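Exoribonuclease II, mitochondrial (PDB 6F3H) degrades RNA from the 3' end as the exoribonuclease component of the mitochondrial RNA degradosome, probably using magnesium bound in its RNB domain. Local coordinates at residues 27-31 with 677-683; 41-47 with 216-220; 49-53 with 64-69. The protein carries 1 engineered substitution. Residue numbers count along the deposited sequence, not the author numbering.

Interaction 1. Residues 27-31 with 677-683; sequences AELLR and FYSPFPL
A short helix, 27-31, packs across strand 677-679 and the loop that follows it. The axes of the two short elements come within 10.2 Å and their N-to-C directions make 127°, an oblique crossing. The helix is marked by the bond from Arg31 N to Ala27 O (3.0 Å). The nearest CA pairs are Leu30-Ser679, 7.4 Å, and Arg31-Leu683, 8.2 Å. Leu30 (chi1 m, chi2 p) points toward 677-683 and is the centre of the apolar packing. Phe677, chi1 p, puts its CE2 3.9 Å from Leu30 CB and its CZ 3.7 Å from Leu30 O. Tyr678 points its CB away from the helix. Ser679 CB lies 4.1 Å from Leu30 CD2, while Ser679 OG donates to Phe681 O (2.6 Å) and so ties the turn after the strand. Pro680 CD meets Leu30 CD2 at 3.8 Å. Phe681, chi1 41°, carries the polar part of the contact: the Arg31 guanidinium, on an extended chain (m, t, t), lies flat on the ring with centres 4.4 Å apart and planes at 14°, a stacked cation-pi pair. Ala27 CB touches the edge of this ring at CZ (4.3 Å). Leu683 CD2 comes 4.3 Å from Arg31 NH1. Strand 677-679 pairs antiparallel with strand 632-634, and Asn636 hydrogen-bonds Leu30 O, which joins the helix to the RNB region. Tyr678, on the far side, packs on Val732 of helix 725-761.

Interaction 2. Residues 41-47 with 216-220; sequences LLKQCTS and LATYW
Residues 41-42 end a beta strand in extended conformation (Leu41 phi/psi -108/131); the chain then turns through residues 43-46, where Thr46 OG1 donates to Leu42 O (3.1 Å). Opposite is one turn of regular helix, 216-220, closed by the bond from Trp220 N to Leu216 O (3.0 Å). The nearest CA pairs are Leu41-Leu216, 8.6 Å, and Ser47-Trp220, 7.8 Å. Trp220, chi1 m, swings its indole to the turn, and NE1 donates to Thr46 O (2.9 Å, 156°), an indole-to-carbonyl bond that pins the turn. Leu41, with an off-well chi1 of -95°, sends CD1 to within 3.5 Å of both Leu216 CD1 and Tyr219 CD2, and 3.8 Å from Trp220 NE1. Tyr219, chi1 t, meets Thr46 CG2 with its ring edge at CE2 (4.1 Å), while its hydroxyl bonds Arg223 on the same helix. The arrangement is helix 212-226 docked on a strand end of the N-terminal five-stranded antiparallel sheet, whose strand order is consistent with an SH3-like fold.

Interaction 3. Residues 49-53 with 64-69; sequences LTMCV and YTFAKK
Three main-chain hydrogen bonds hold strands 50-54 and 64-68 together. Met51, a selenomethionine here, and Ala67 form an antiparallel hydrogen-bonded pair: Met51 N donates to Ala67 O (2.9 Å, 136°) and Ala67 N to Met51 O (2.8 Å, 159°). Further along, Val53 N donates to Thr65 O at 2.6 Å (163°). Val53 leaves the extended region there (phi/psi -118/-15), and the backbone of Thr65 also bonds Asn54. Between these bonds Cys52 and Phe66 are a non-hydrogen-bonded pair with CA atoms 4.2 Å apart. Weaker CA-H...O contacts fill in, such as Phe66 CA to Met51 O at 3.2 Å. The axes approach to 4.2 Å with their directions at 138°, a strongly twisted antiparallel pair.

Thr50, Cys52 and Phe66 project to one face. Phe66 (chi1 m) has CB 3.3 Å from Thr50 CG2 and CE2 3.9 Å from Cys52 CB. Cys52 SG (chi1 t) lies 4.7 Å from the centroid of the Phe66 ring and 3.8 Å from Tyr64 CD2, making sulfur-aromatic contacts with both rings. Phe66 also packs on Val40 and Leu42 of strand 39-42, on the far side of strand 50-54. On the other face Met51 and Ala67 project, Met51 reaching Val130 and Leu134 of helix 123-159. Val53 CG1 meets Ala67 CB at 3.6 Å.

This is a beta hairpin within an antiparallel sheet. The cross-strand hydrogen bonds are all between main-chain atoms, and the side-chain contacts are apolar or sulfur-aromatic.

How the interactions relate
From the N terminus, helix 27-31 precedes strand 39-42, which is followed by strand 50-54. Interaction 1 closes the longest loop, spanning 645 residues to strand 677-679, and the other two nest inside it: interaction 2 closes a loop of 168 residues, and interaction 3, a hairpin, lies within that. None cross. Interactions 2 and 3 touch and share one sheet: Leu216 CD2 packs on Leu49 CD2 at 3.5 Å, and Leu42 CD2 on Phe66 CG at 4.1 Å. Interaction 1 stands apart, its centre about 24 Å from that of interaction 2, and joins the N-terminal region to the RNB part, whereas the other two build and cover the N-terminal sheet.

Interaction 1. Residues 27-31 with 677-683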
loop_
_atom_site.group_PDB
_atom_site.type_symbol
_atom_site.label_atom_id
_atom_site.label_comp_id
_atom_site.label_asym_id
_atom_site.label_seq_id
_atom_site.Cartn_x
_atom_site.Cartn_y
_atom_site.Cartn_z
ATOM N N ALA A 27 -6.590 14.847 11.466
ATOM C CA ALA A 27 -6.755 13.761 12.412
ATOM C C ALA A 27 -8.191 13.242 12.481
ATOM O O ALA A 27 -8.406 12.069 12.803
ATOM C CB ALA A 27 -6.296 14.230 13.785
ATOM N N GLU A 28 -9.193 14.087 12.236
ATOM C CA GLU A 28 -10.553 13.560 12.324
ATOM C C GLU A 28 -10.848 12.579 11.194
ATOM O O GLU A 28 -11.817 11.809 11.286
ATOM C CB GLU A 28 -11.572 14.709 12.324
ATOM N N LEU A 29 -10.000 12.569 10.160
ATOM C CA LEU A 29 -10.081 11.567 9.106
ATOM C C LEU A 29 -9.767 10.198 9.663
ATOM O O LEU A 29 -10.465 9.215 9.386
ATOM C CB LEU A 29 -9.085 11.904 8.005
ATOM C CG LEU A 29 -9.383 13.206 7.278
ATOM C CD1 LEU A 29 -8.238 13.598 6.349
ATOM C CD2 LEU A 29 -10.711 13.061 6.526
ATOM N N LEU A 30 -8.697 10.123 10.441
ATOM C CA LEU A 30 -8.325 8.873 11.071
ATOM C C LEU A 30 -9.358 8.464 12.117
ATOM O O LEU A 30 -9.726 7.288 12.196
ATOM C CB LEU A 30 -6.922 9.004 11.680
ATOM C CG LEU A 30 -5.674 9.159 10.781
ATOM C CD1 LEU A 30 -5.628 10.432 10.028
ATOM C CD2 LEU A 30 -4.427 9.094 11.584
ATOM N N ARG A 31 -9.891 9.418 12.886
ATOM C CA ARG A 31 -10.809 9.039 13.954
ATOM C C ARG A 31 -12.177 8.649 13.440
ATOM O O ARG A 31 -12.923 7.973 14.153
ATOM C CB ARG A 31 -10.976 10.177 14.954
ATOM C CG ARG A 31 -9.746 10.447 15.761
ATOM C CD ARG A 31 -10.018 11.403 16.893
ATOM N NE ARG A 31 -8.782 12.035 17.343
ATOM C CZ ARG A 31 -7.884 11.449 18.133
ATOM N NH1 ARG A 31 -8.080 10.208 18.575
ATOM N NH2 ARG A 31 -6.787 12.112 18.490
ATOM N N PHE A 677 -4.612 1.181 8.581
ATOM C CA PHE A 677 -3.877 2.394 8.295
ATOM C C PHE A 677 -2.951 2.708 9.448
ATOM O O PHE A 677 -3.235 2.360 10.592
ATOM C CB PHE A 677 -4.824 3.589 8.034
ATOM C CG PHE A 677 -5.758 3.914 9.185
ATOM C CD1 PHE A 677 -6.967 3.236 9.337
ATOM C CD2 PHE A 677 -5.428 4.895 10.117
ATOM C CE1 PHE A 677 -7.826 3.537 10.396
ATOM C CE2 PHE A 677 -6.285 5.198 11.178
ATOM C CZ PHE A 677 -7.478 4.517 11.322
ATOM N N TYR A 678 -1.850 3.376 9.130
ATOM C CA TYR A 678 -0.906 3.856 10.123
ATOM C C TYR A 678 -1.390 5.158 10.748
ATOM O O TYR A 678 -2.098 5.953 10.126
ATOM C CB TYR A 678 0.485 4.029 9.504
ATOM C CG TYR A 678 1.115 2.695 9.099
ATOM C CD1 TYR A 678 1.517 1.781 10.066
ATOM C CD2 TYR A 678 1.284 2.335 7.765
ATOM C CE1 TYR A 678 2.078 0.548 9.725
ATOM C CE2 TYR A 678 1.856 1.099 7.415
ATOM C CZ TYR A 678 2.252 0.214 8.408
ATOM O OH TYR A 678 2.821 -1.015 8.129
ATOM N N SER A 679 -1.030 5.347 12.008
ATOM C CA SER A 679 -1.510 6.444 12.823
ATOM C C SER A 679 -0.409 6.885 13.761
ATOM O O SER A 679 0.322 6.045 14.293
ATOM C CB SER A 679 -2.713 6.023 13.666
ATOM O OG SER A 679 -2.909 6.925 14.725
ATOM N N PRO A 680 -0.331 8.177 14.063
ATOM C CA PRO A 680 0.663 8.655 15.026
ATOM C C PRO A 680 0.213 8.553 16.468
ATOM O O PRO A 680 0.984 8.921 17.359
ATOM C CB PRO A 680 0.830 10.127 14.635
ATOM C CG PRO A 680 -0.308 10.431 13.670
ATOM C CD PRO A 680 -1.216 9.256 13.623
ATOM N N PHE A 681 -0.976 8.034 16.728
ATOM C CA PHE A 681 -1.412 7.856 18.099
ATOM C C PHE A 681 -2.255 6.603 18.179
ATOM O O PHE A 681 -2.850 6.183 17.181
ATOM C CB PHE A 681 -2.194 9.071 18.597
ATOM C CG PHE A 681 -3.130 9.615 17.592
ATOM C CD1 PHE A 681 -4.344 8.995 17.364
ATOM C CD2 PHE A 681 -2.793 10.754 16.859
ATOM C CE1 PHE A 681 -5.221 9.502 16.420
ATOM C CE2 PHE A 681 -3.660 11.269 15.915
ATOM C CZ PHE A 681 -4.879 10.643 15.693
ATOM N N PRO A 682 -2.338 5.990 19.355
ATOM C CA PRO A 682 -3.013 4.695 19.488
ATOM C C PRO A 682 -4.481 4.755 19.114
ATOM O O PRO A 682 -5.217 5.648 19.534
ATOM C CB PRO A 682 -2.851 4.377 20.970
ATOM C CG PRO A 682 -2.585 5.713 21.615
ATOM C CD PRO A 682 -1.761 6.439 20.631
ATOM N N LEU A 683 -4.901 3.778 18.330
ATOM C CA LEU A 683 -6.289 3.546 17.995
ATOM C C LEU A 683 -6.436 2.047 17.894
ATOM O O LEU A 683 -5.481 1.362 17.508
ATOM C CB LEU A 683 -6.689 4.199 16.668
ATOM C CG LEU A 683 -6.827 5.701 16.780
ATOM C CD1 LEU A 683 -6.971 6.304 15.421
ATOM C CD2 LEU A 683 -8.017 6.016 17.654
#

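Interaction 2. Residues 41-47 with 216-220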
loop_
_atom_site.group_PDB
_atom_site.type_symbol
_atom_site.label_atom_id
_atom_site.label_comp_id
_atom_site.label_asym_id
_atom_site.label_seq_id
_atom_site.Cartn_x
_atom_site.Cartn_y
_atom_site.Cartn_z
ATOM N N LEU A 41 -16.032 14.047 -2.834
ATOM C CA LEU A 41 -15.861 14.039 -4.270
ATOM C C LEU A 41 -15.880 12.592 -4.733
ATOM O O LEU A 41 -15.205 11.742 -4.152
ATOM C CB LEU A 41 -14.549 14.689 -4.672
ATOM C CG LEU A 41 -14.659 16.148 -5.042
ATOM C CD1 LEU A 41 -13.472 16.448 -5.906
ATOM C CD2 LEU A 41 -15.979 16.461 -5.752
ATOM N N LEU A 42 -16.672 12.314 -5.747
ATOM C CA LEU A 42 -16.760 10.978 -6.299
ATOM C C LEU A 42 -15.988 10.867 -7.609
ATOM O O LEU A 42 -15.698 11.859 -8.279
ATOM C CB LEU A 42 -18.214 10.583 -6.503
ATOM C CG LEU A 42 -18.836 9.951 -5.268
ATOM C CD1 LEU A 42 -18.373 10.595 -4.012
ATOM C CD2 LEU A 42 -20.331 10.004 -5.362
ATOM N N LYS A 43 -15.616 9.630 -7.949
ATOM C CA LYS A 43 -15.005 9.360 -9.249
ATOM C C LYS A 43 -15.997 9.591 -10.378
ATOM O O LYS A 43 -15.595 9.903 -11.505
ATOM C CB LYS A 43 -14.466 7.938 -9.290
ATOM C CG LYS A 43 -13.137 7.772 -8.601
ATOM C CD LYS A 43 -12.789 6.305 -8.452
ATOM C CE LYS A 43 -11.625 6.093 -7.473
ATOM N NZ LYS A 43 -11.321 4.651 -7.162
ATOM N N GLN A 44 -17.284 9.405 -10.100
ATOM C CA GLN A 44 -18.319 9.772 -11.051
ATOM C C GLN A 44 -18.375 11.286 -11.235
ATOM O O GLN A 44 -18.251 11.787 -12.357
ATOM C CB GLN A 44 -19.671 9.226 -10.579
ATOM C CG GLN A 44 -19.739 7.704 -10.315
ATOM C CD GLN A 44 -18.871 7.192 -9.157
ATOM O OE1 GLN A 44 -17.863 7.803 -8.797
ATOM N NE2 GLN A 44 -19.262 6.055 -8.581
ATOM N N CYS A 45 -18.507 12.034 -10.139
ATOM C CA CYS A 45 -18.775 13.467 -10.218
ATOM C C CYS A 45 -17.565 14.270 -9.788
ATOM O O CYS A 45 -17.630 14.998 -8.794
ATOM C CB CYS A 45 -19.955 13.861 -9.334
ATOM S SG CYS A 45 -21.163 12.591 -9.194
ATOM N N THR A 46 -16.473 14.179 -10.538
ATOM C CA THR A 46 -15.264 14.815 -10.060
ATOM C C THR A 46 -15.392 16.337 -10.052
ATOM O O THR A 46 -14.670 17.003 -9.308
ATOM C CB THR A 46 -14.075 14.305 -10.888
ATOM O OG1 THR A 46 -13.658 13.031 -10.373
ATOM C CG2 THR A 46 -12.877 15.261 -10.881
ATOM N N SER A 47 -16.337 16.913 -10.788
ATOM C CA SER A 47 -16.485 18.367 -10.812
ATOM C C SER A 47 -17.720 18.882 -10.065
ATOM O O SER A 47 -18.005 20.088 -10.114
ATOM C CB SER A 47 -16.449 18.903 -12.244
ATOM O OG SER A 47 -15.103 19.203 -12.602
ATOM N N LEU A 216 -10.409 21.509 -1.851
ATOM C CA LEU A 216 -11.129 21.149 -3.058
ATOM C C LEU A 216 -10.524 21.825 -4.274
ATOM O O LEU A 216 -10.208 21.170 -5.269
ATOM C CB LEU A 216 -12.585 21.523 -2.871
ATOM C CG LEU A 216 -13.538 20.936 -3.868
ATOM C CD1 LEU A 216 -13.080 19.551 -4.227
ATOM C CD2 LEU A 216 -14.856 20.871 -3.168
ATOM N N ALA A 217 -10.313 23.135 -4.194
ATOM C CA ALA A 217 -9.740 23.865 -5.324
ATOM C C ALA A 217 -8.366 23.327 -5.705
ATOM O O ALA A 217 -8.041 23.237 -6.890
ATOM C CB ALA A 217 -9.649 25.357 -4.997
ATOM N N THR A 218 -7.544 22.962 -4.720
ATOM C CA THR A 218 -6.220 22.466 -5.050
ATOM C C THR A 218 -6.312 21.158 -5.801
ATOM O O THR A 218 -5.604 20.951 -6.791
ATOM C CB THR A 218 -5.398 22.263 -3.776
ATOM O OG1 THR A 218 -5.562 23.371 -2.898
ATOM C CG2 THR A 218 -3.960 22.146 -4.102
ATOM N N TYR A 219 -7.208 20.280 -5.362
ATOM C CA TYR A 219 -7.437 19.034 -6.066
ATOM C C TYR A 219 -7.779 19.303 -7.517
ATOM O O TYR A 219 -7.127 18.814 -8.447
ATOM C CB TYR A 219 -8.590 18.295 -5.403
ATOM C CG TYR A 219 -8.942 17.077 -6.179
ATOM C CD1 TYR A 219 -8.041 16.043 -6.258
ATOM C CD2 TYR A 219 -10.142 16.963 -6.876
ATOM C CE1 TYR A 219 -8.311 14.911 -6.973
ATOM C CE2 TYR A 219 -10.433 15.806 -7.616
ATOM C CZ TYR A 219 -9.499 14.781 -7.655
ATOM O OH TYR A 219 -9.719 13.610 -8.355
ATOM N N TRP A 220 -8.800 20.112 -7.716
ATOM C CA TRP A 220 -9.202 20.529 -9.045
ATOM C C TRP A 220 -8.052 21.155 -9.817
ATOM O O TRP A 220 -7.880 20.889 -11.010
ATOM C CB TRP A 220 -10.347 21.518 -8.913
ATOM C CG TRP A 220 -11.635 20.866 -8.601
ATOM C CD1 TRP A 220 -11.952 19.557 -8.811
ATOM C CD2 TRP A 220 -12.825 21.495 -8.102
ATOM N NE1 TRP A 220 -13.257 19.322 -8.439
ATOM C CE2 TRP A 220 -13.815 20.495 -8.001
ATOM C CE3 TRP A 220 -13.148 22.805 -7.726
ATOM C CZ2 TRP A 220 -15.103 20.759 -7.532
ATOM C CZ3 TRP A 220 -14.434 23.071 -7.263
ATOM C CH2 TRP A 220 -15.395 22.051 -7.172
#

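Interaction 3. Residues 49-53 with 64-69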
loop_
_atom_site.group_PDB
_atom_site.type_symbol
_atom_site.label_atom_id
_atom_site.label_comp_id
_atom_site.label_asym_id
_atom_site.label_seq_id
_atom_site.Cartn_x
_atom_site.Cartn_y
_atom_site.Cartn_z
ATOM N N LEU A 49 -19.605 18.718 -6.084
ATOM C CA LEU A 49 -19.667 18.213 -4.725
ATOM C C LEU A 49 -20.883 17.354 -4.494
ATOM O O LEU A 49 -21.939 17.524 -5.117
ATOM C CB LEU A 49 -19.691 19.326 -3.699
ATOM C CG LEU A 49 -18.353 19.883 -3.313
ATOM C CD1 LEU A 49 -18.603 21.038 -2.409
ATOM C CD2 LEU A 49 -17.648 18.782 -2.576
ATOM N N THR A 50 -20.722 16.445 -3.550
ATOM C CA THR A 50 -21.747 15.509 -3.172
ATOM C C THR A 50 -21.725 15.405 -1.669
ATOM O O THR A 50 -20.820 15.917 -1.014
ATOM C CB THR A 50 -21.501 14.142 -3.820
ATOM O OG1 THR A 50 -20.918 14.320 -5.119
ATOM C CG2 THR A 50 -22.805 13.440 -3.970
HETATM N N MSE A 51 -22.706 14.724 -1.113
HETATM C CA MSE A 51 -22.681 14.492 0.299
HETATM C C MSE A 51 -23.379 13.222 0.691
HETATM O O MSE A 51 -24.501 12.936 0.271
HETATM C CB MSE A 51 -23.314 15.636 1.028
HETATM C CG MSE A 51 -23.873 15.204 2.347
HETATM SE SE MSE A 51 -24.152 16.706 3.494
HETATM C CE MSE A 51 -25.729 16.099 4.485
ATOM N N CYS A 52 -22.708 12.470 1.540
ATOM C CA CYS A 52 -23.230 11.181 1.928
ATOM C C CYS A 52 -24.529 11.390 2.656
ATOM O O CYS A 52 -24.577 12.125 3.636
ATOM C CB CYS A 52 -22.237 10.447 2.821
ATOM S SG CYS A 52 -22.772 8.784 3.096
ATOM N N VAL A 53 -25.593 10.781 2.159
ATOM C CA VAL A 53 -26.907 10.939 2.762
ATOM C C VAL A 53 -27.486 9.634 3.281
ATOM O O VAL A 53 -28.464 9.669 4.036
ATOM C CB VAL A 53 -27.884 11.618 1.784
ATOM C CG1 VAL A 53 -27.655 13.106 1.838
ATOM C CG2 VAL A 53 -27.644 11.119 0.394
ATOM N N TYR A 64 -23.296 3.347 -0.693
ATOM C CA TYR A 64 -23.699 4.527 0.012
ATOM C C TYR A 64 -24.561 5.378 -0.880
ATOM O O TYR A 64 -24.436 5.368 -2.103
ATOM C CB TYR A 64 -22.481 5.316 0.428
ATOM C CG TYR A 64 -21.718 4.663 1.531
ATOM C CD1 TYR A 64 -20.900 3.568 1.290
ATOM C CD2 TYR A 64 -21.815 5.141 2.823
ATOM C CE1 TYR A 64 -20.195 2.968 2.321
ATOM C CE2 TYR A 64 -21.121 4.561 3.844
ATOM C CZ TYR A 64 -20.309 3.477 3.603
ATOM O OH TYR A 64 -19.624 2.926 4.672
ATOM N N THR A 65 -25.394 6.180 -0.248
ATOM C CA THR A 65 -26.226 7.111 -0.970
ATOM C C THR A 65 -25.644 8.485 -0.767
ATOM O O THR A 65 -25.398 8.902 0.365
ATOM C CB THR A 65 -27.650 7.084 -0.472
ATOM O OG1 THR A 65 -28.054 5.720 -0.290
ATOM C CG2 THR A 65 -28.533 7.777 -1.459
ATOM N N PHE A 66 -25.383 9.157 -1.858
ATOM C CA PHE A 66 -24.887 10.510 -1.814
ATOM C C PHE A 66 -25.893 11.405 -2.501
ATOM O O PHE A 66 -26.595 10.974 -3.411
ATOM C CB PHE A 66 -23.568 10.615 -2.500
ATOM C CG PHE A 66 -22.573 9.692 -1.976
ATOM C CD1 PHE A 66 -22.578 8.363 -2.347
ATOM C CD2 PHE A 66 -21.615 10.147 -1.106
ATOM C CE1 PHE A 66 -21.623 7.507 -1.859
ATOM C CE2 PHE A 66 -20.666 9.310 -0.612
ATOM C CZ PHE A 66 -20.666 7.982 -0.988
ATOM N N ALA A 67 -25.947 12.657 -2.077
ATOM C CA ALA A 67 -26.860 13.619 -2.657
ATOM C C ALA A 67 -26.060 14.724 -3.335
ATOM O O ALA A 67 -25.088 15.230 -2.766
ATOM C CB ALA A 67 -27.771 14.186 -1.578
ATOM N N LYS A 68 -26.455 15.078 -4.557
ATOM C CA LYS A 68 -25.860 16.218 -5.239
ATOM C C LYS A 68 -26.516 17.540 -4.849
ATOM O O LYS A 68 -27.542 17.607 -4.161
ATOM C CB LYS A 68 -25.898 16.112 -6.765
ATOM C CG LYS A 68 -25.195 14.959 -7.452
ATOM C CD LYS A 68 -24.821 15.435 -8.862
ATOM C CE LYS A 68 -24.862 14.341 -9.917
ATOM N NZ LYS A 68 -23.811 14.609 -10.953
ATOM N N LYS A 69 -25.891 18.608 -5.341
ATOM C CA LYS A 69 -26.397 19.957 -5.147
ATOM C C LYS A 69 -27.853 20.068 -5.584
ATOM O O LYS A 69 -28.657 20.738 -4.929
ATOM C CB LYS A 69 -25.525 20.891 -5.977
ATOM C CG LYS A 69 -25.355 22.275 -5.488
ATOM C CD LYS A 69 -24.064 22.872 -6.097
ATOM C CE LYS A 69 -23.991 22.733 -7.632
ATOM N NZ LYS A 69 -22.855 23.469 -8.301
#